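Local coordinates for toluene, o-xylene monooxygenase oxygenase subunit (Pseudomonas stutzeri, PDB 2INC), which probably serves as a helical, ferritin-like structural subunit of the multi-chain oxygenase that hydroxylates toluene, o-xylene and related aromatic compounds, at residues N80-Q83 with D84-S88; Y89-G92 with L93-Q96. All blocks are in the same frame, centred on the assembly; numbering follows the deposited sequence.

Interaction 1 of 2, residues N80-Q83 with D84-S88; sequences NLLQ and DGQES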
loop_
_atom_site.group_PDB
_atom_site.type_symbol
_atom_site.label_atom_id
_atom_site.label_comp_id
_atom_site.label_asym_id
_atom_site.label_seq_id
_atom_site.Cartn_x
_atom_site.Cartn_y
_atom_site.Cartn_z
ATOM N N ASN B 80 7.438 13.035 -2.445
ATOM C CA ASN B 80 6.134 13.146 -1.771
ATOM C C ASN B 80 6.195 12.614 -0.326
ATOM O O ASN B 80 5.554 13.182 0.588
ATOM C CB ASN B 80 5.033 12.451 -2.524
ATOM C CG ASN B 80 4.619 13.167 -3.801
ATOM O OD1 ASN B 80 4.423 12.515 -4.816
ATOM N ND2 ASN B 80 4.449 14.475 -3.754
ATOM N N LEU B 81 6.982 11.566 -0.069
ATOM C CA LEU B 81 7.161 11.126 1.311
ATOM C C LEU B 81 7.763 12.238 2.182
ATOM O O LEU B 81 7.287 12.508 3.290
ATOM C CB LEU B 81 8.066 9.896 1.413
ATOM C CG LEU B 81 7.397 8.561 1.122
ATOM C CD1 LEU B 81 8.496 7.480 1.027
ATOM C CD2 LEU B 81 6.403 8.222 2.248
ATOM N N LEU B 82 8.798 12.880 1.672
ATOM C CA LEU B 82 9.542 13.887 2.420
ATOM C C LEU B 82 8.624 15.057 2.669
ATOM O O LEU B 82 8.497 15.555 3.801
ATOM C CB LEU B 82 10.733 14.350 1.576
ATOM C CG LEU B 82 11.911 15.158 2.161
ATOM C CD1 LEU B 82 12.402 16.141 1.134
ATOM C CD2 LEU B 82 11.698 15.837 3.431
ATOM N N GLN B 83 7.979 15.513 1.604
ATOM C CA GLN B 83 7.174 16.729 1.716
ATOM C C GLN B 83 5.822 16.564 2.394
ATOM O O GLN B 83 5.300 17.515 2.976
ATOM C CB GLN B 83 7.021 17.412 0.370
ATOM C CG GLN B 83 8.321 17.911 -0.206
ATOM C CD GLN B 83 8.986 18.994 0.618
ATOM O OE1 GLN B 83 9.521 18.731 1.686
ATOM N NE2 GLN B 83 9.028 20.211 0.086
ATOM N N ASP B 84 5.245 15.368 2.340
ATOM C CA ASP B 84 4.105 15.107 3.194
ATOM C C ASP B 84 4.514 15.179 4.677
ATOM O O ASP B 84 3.758 15.680 5.484
ATOM C CB ASP B 84 3.477 13.760 2.852
ATOM C CG ASP B 84 2.202 13.527 3.573
ATOM O OD1 ASP B 84 1.218 14.308 3.378
ATOM O OD2 ASP B 84 2.170 12.530 4.304
ATOM N N GLY B 85 5.707 14.704 5.060
ATOM C CA GLY B 85 6.134 14.911 6.481
ATOM C C GLY B 85 6.272 16.393 6.836
ATOM O O GLY B 85 5.706 16.880 7.819
ATOM N N GLN B 86 6.976 17.142 6.003
ATOM C CA GLN B 86 7.158 18.589 6.192
ATOM C C GLN B 86 5.851 19.363 6.168
ATOM O O GLN B 86 5.711 20.355 6.913
ATOM C CB GLN B 86 8.116 19.121 5.116
ATOM C CG GLN B 86 9.543 18.567 5.320
ATOM C CD GLN B 86 10.151 19.023 6.658
ATOM O OE1 GLN B 86 10.196 20.226 6.954
ATOM N NE2 GLN B 86 10.616 18.067 7.464
ATOM N N GLU B 87 4.898 18.966 5.319
ATOM C CA GLU B 87 3.581 19.629 5.335
ATOM C C GLU B 87 2.751 19.248 6.541
ATOM O O GLU B 87 1.904 20.035 6.929
ATOM C CB GLU B 87 2.738 19.373 4.083
ATOM C CG GLU B 87 3.183 20.155 2.865
ATOM C CD GLU B 87 3.154 21.707 3.054
ATOM O OE1 GLU B 87 4.151 22.270 3.565
ATOM O OE2 GLU B 87 2.136 22.351 2.652
ATOM N N SER B 88 2.951 18.037 7.106
ATOM C CA SER B 88 2.250 17.684 8.363
ATOM C C SER B 88 2.751 18.635 9.427
ATOM O O SER B 88 2.010 19.038 10.298
ATOM C CB SER B 88 2.578 16.256 8.789
ATOM O OG SER B 88 1.988 15.333 7.885
HETATM O O HOH W 1 9.750 15.003 6.063
#

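Interaction 2 of 2, residues Y89-G92 with L93-Q96; sequences YVQG and LFDQ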
loop_
_atom_site.group_PDB
_atom_site.type_symbol
_atom_site.label_atom_id
_atom_site.label_comp_id
_atom_site.label_asym_id
_atom_site.label_seq_id
_atom_site.Cartn_x
_atom_site.Cartn_y
_atom_site.Cartn_z
ATOM N N TYR B 89 4.042 18.962 9.377
ATOM C CA TYR B 89 4.589 19.915 10.315
ATOM C C TYR B 89 4.032 21.345 10.129
ATOM O O TYR B 89 3.521 21.957 11.071
ATOM C CB TYR B 89 6.112 19.881 10.248
ATOM C CG TYR B 89 6.794 21.008 10.978
ATOM C CD1 TYR B 89 6.701 21.134 12.376
ATOM C CD2 TYR B 89 7.552 21.931 10.296
ATOM C CE1 TYR B 89 7.311 22.185 13.041
ATOM C CE2 TYR B 89 8.147 22.994 10.951
ATOM C CZ TYR B 89 8.031 23.098 12.336
ATOM O OH TYR B 89 8.660 24.106 13.019
ATOM N N VAL B 90 4.134 21.887 8.937
ATOM C CA VAL B 90 3.635 23.239 8.695
ATOM C C VAL B 90 2.150 23.338 8.920
ATOM O O VAL B 90 1.680 24.290 9.552
ATOM C CB VAL B 90 4.026 23.726 7.262
ATOM C CG1 VAL B 90 3.300 25.029 6.930
ATOM C CG2 VAL B 90 5.501 23.902 7.212
ATOM N N GLN B 91 1.394 22.359 8.459
ATOM C CA GLN B 91 -0.045 22.447 8.621
ATOM C C GLN B 91 -0.419 22.279 10.108
ATOM O O GLN B 91 -1.343 22.928 10.573
ATOM C CB GLN B 91 -0.834 21.540 7.642
ATOM C CG GLN B 91 -0.322 21.637 6.130
ATOM C CD GLN B 91 -0.656 22.967 5.344
ATOM O OE1 GLN B 91 -1.794 23.452 5.355
ATOM N NE2 GLN B 91 0.348 23.534 4.653
ATOM N N GLY B 92 0.364 21.508 10.866
ATOM C CA GLY B 92 0.158 21.477 12.278
ATOM C C GLY B 92 0.379 22.835 12.912
ATOM O O GLY B 92 -0.426 23.247 13.750
ATOM N N LEU B 93 1.492 23.504 12.567
ATOM C CA LEU B 93 1.764 24.866 13.054
ATOM C C LEU B 93 0.629 25.776 12.768
ATOM O O LEU B 93 0.186 26.497 13.656
ATOM C CB LEU B 93 2.973 25.509 12.402
ATOM C CG LEU B 93 4.292 25.056 13.009
ATOM C CD1 LEU B 93 5.506 25.637 12.224
ATOM C CD2 LEU B 93 4.311 25.447 14.511
ATOM N N PHE B 94 0.168 25.785 11.527
ATOM C CA PHE B 94 -0.973 26.641 11.173
ATOM C C PHE B 94 -2.174 26.308 12.054
ATOM O O PHE B 94 -2.879 27.204 12.534
ATOM C CB PHE B 94 -1.363 26.442 9.718
ATOM C CG PHE B 94 -0.350 27.008 8.710
ATOM C CD1 PHE B 94 -0.569 26.828 7.341
ATOM C CD2 PHE B 94 0.789 27.693 9.130
ATOM C CE1 PHE B 94 0.302 27.316 6.412
ATOM C CE2 PHE B 94 1.712 28.197 8.173
ATOM C CZ PHE B 94 1.435 28.020 6.819
ATOM N N ASP B 95 -2.440 25.009 12.229
ATOM C CA ASP B 95 -3.661 24.602 12.927
ATOM C C ASP B 95 -3.518 24.978 14.382
ATOM O O ASP B 95 -4.393 25.547 14.966
ATOM C CB ASP B 95 -3.842 23.104 12.765
ATOM C CG ASP B 95 -5.092 22.547 13.418
ATOM O OD1 ASP B 95 -6.140 23.241 13.511
ATOM O OD2 ASP B 95 -5.054 21.314 13.702
ATOM N N GLN B 96 -2.391 24.625 14.988
ATOM C CA GLN B 96 -2.265 24.768 16.430
ATOM C C GLN B 96 -2.035 26.229 16.873
ATOM O O GLN B 96 -2.514 26.647 17.936
ATOM C CB GLN B 96 -1.256 23.692 16.929
ATOM C CG GLN B 96 -1.986 22.313 16.659
ATOM C CD GLN B 96 -1.445 21.123 17.400
ATOM O OE1 GLN B 96 -1.179 21.212 18.578
ATOM N NE2 GLN B 96 -1.343 19.949 16.695
#

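Interaction 1 of 2, residues N80-Q83 with D84-S88
Regular alpha-helical i to i+4 pairing joins Asn80, Leu81, Leu82 and Gln83 to Asp84, Gly85, Gln86 and Glu87 in the first half of helix 76-99. The evidence is four backbone bonds, from Asp84 N to Asn80 O (2.8 Å), Gly85 N to Leu81 O (3.2 Å), Gln86 N to Leu82 O (3.1 Å) and Glu87 N to Gln83 O (2.8 Å). The third is nearly straight at its hydrogen, 169°.

Gln86 holds CG anti to its carbonyl carbon (chi1 -67°), which lays CG 3.5 Å from Leu82 O and against Leu82 CD2; the bend at chi2 then turns the amide. A water donates to Leu82 O at 2.6 Å and accepts only weakly from Gln86 NE2. The Gln86 chain also crosses that of Gln83, with OE1 of Gln83 3.6 Å from CG of Gln86 and the two amide planes 16° apart. One turn on, Ser88 OG donates to Asp84 O at 3.0 Å, on the face opposite to that taken by Ser88 N.

The polar ends look elsewhere: Gln83 NE2 to Asp253, Glu87 to Arg157 in a salt bridge, and Asp84 to a basic side chain of another protein's chain. Two carbonyls, of Leu82 and Asp84, thus accept twice, and the charged ends of Asp84 and Glu87 join the helix to its neighbours.

Interaction 2 of 2, residues Y89-G92 with L93-Q96
Val90 CG1 sits over a face of the Phe94 ring, 3.8 Å from its centroid and 22° off the normal, a CH-pi contact displaced toward the rim, where CZ of Phe94 lies 3.5 Å from that methyl. The two side chains run side by side, pointing the same way. Val90 CG1 is anti to its backbone N (chi1 170°), the rotation that puts this methyl rather than CG2 against the ring.

A second apolar pair lies beside it: Leu93 CD1 touches Tyr89 CZ at 3.6 Å and the phenol OH at an equal distance, while Leu93 CG rides over one face of the Tyr89 ring. Backbone bonds set the spacing of both pairs, Phe94 N to Val90 O (2.9 Å) and Leu93 N to Tyr89 O (3.0 Å). Gln96 N to Gly92 O, at 2.7 Å, continues the series.

Farther out, Phe94 meets the ring of Tyr164 with planes about 10° apart and also packs on Leu242, while Tyr89 and Leu93 both rest on Leu245. Replacing Phe94 with an alanine is likely to leave Val90 CG1 and the Tyr164 ring without their aromatic partner and to open a gap toward helix 142-172. With Leu93 also packed on Tyr89 of the second subunit, the arrangement is that of an alpha helix whose i to i+4 apolar pairs face both a helical bundle and a subunit interface.

Reading from the N terminus, helix 76-99 carries interaction 1 (80-88) and then, without a break, interaction 2 (89-96). Each pairs adjoining segments, so neither closes a loop; they stand in series, neither nested nor crossed, with centres 12 Å apart. Both lie on the same side of the chain's centre, about 18 Å and 23 Å from it. Neighbours show what they tie together: helices 142-172 and 241-268 receive side chains from both, mainly by polar and charged groups at interaction 1 and by apolar and aromatic ones at interaction 2. Both also reach the second subunit, where Gln86 and Gln96 of opposite copies share a weak hydrogen bond.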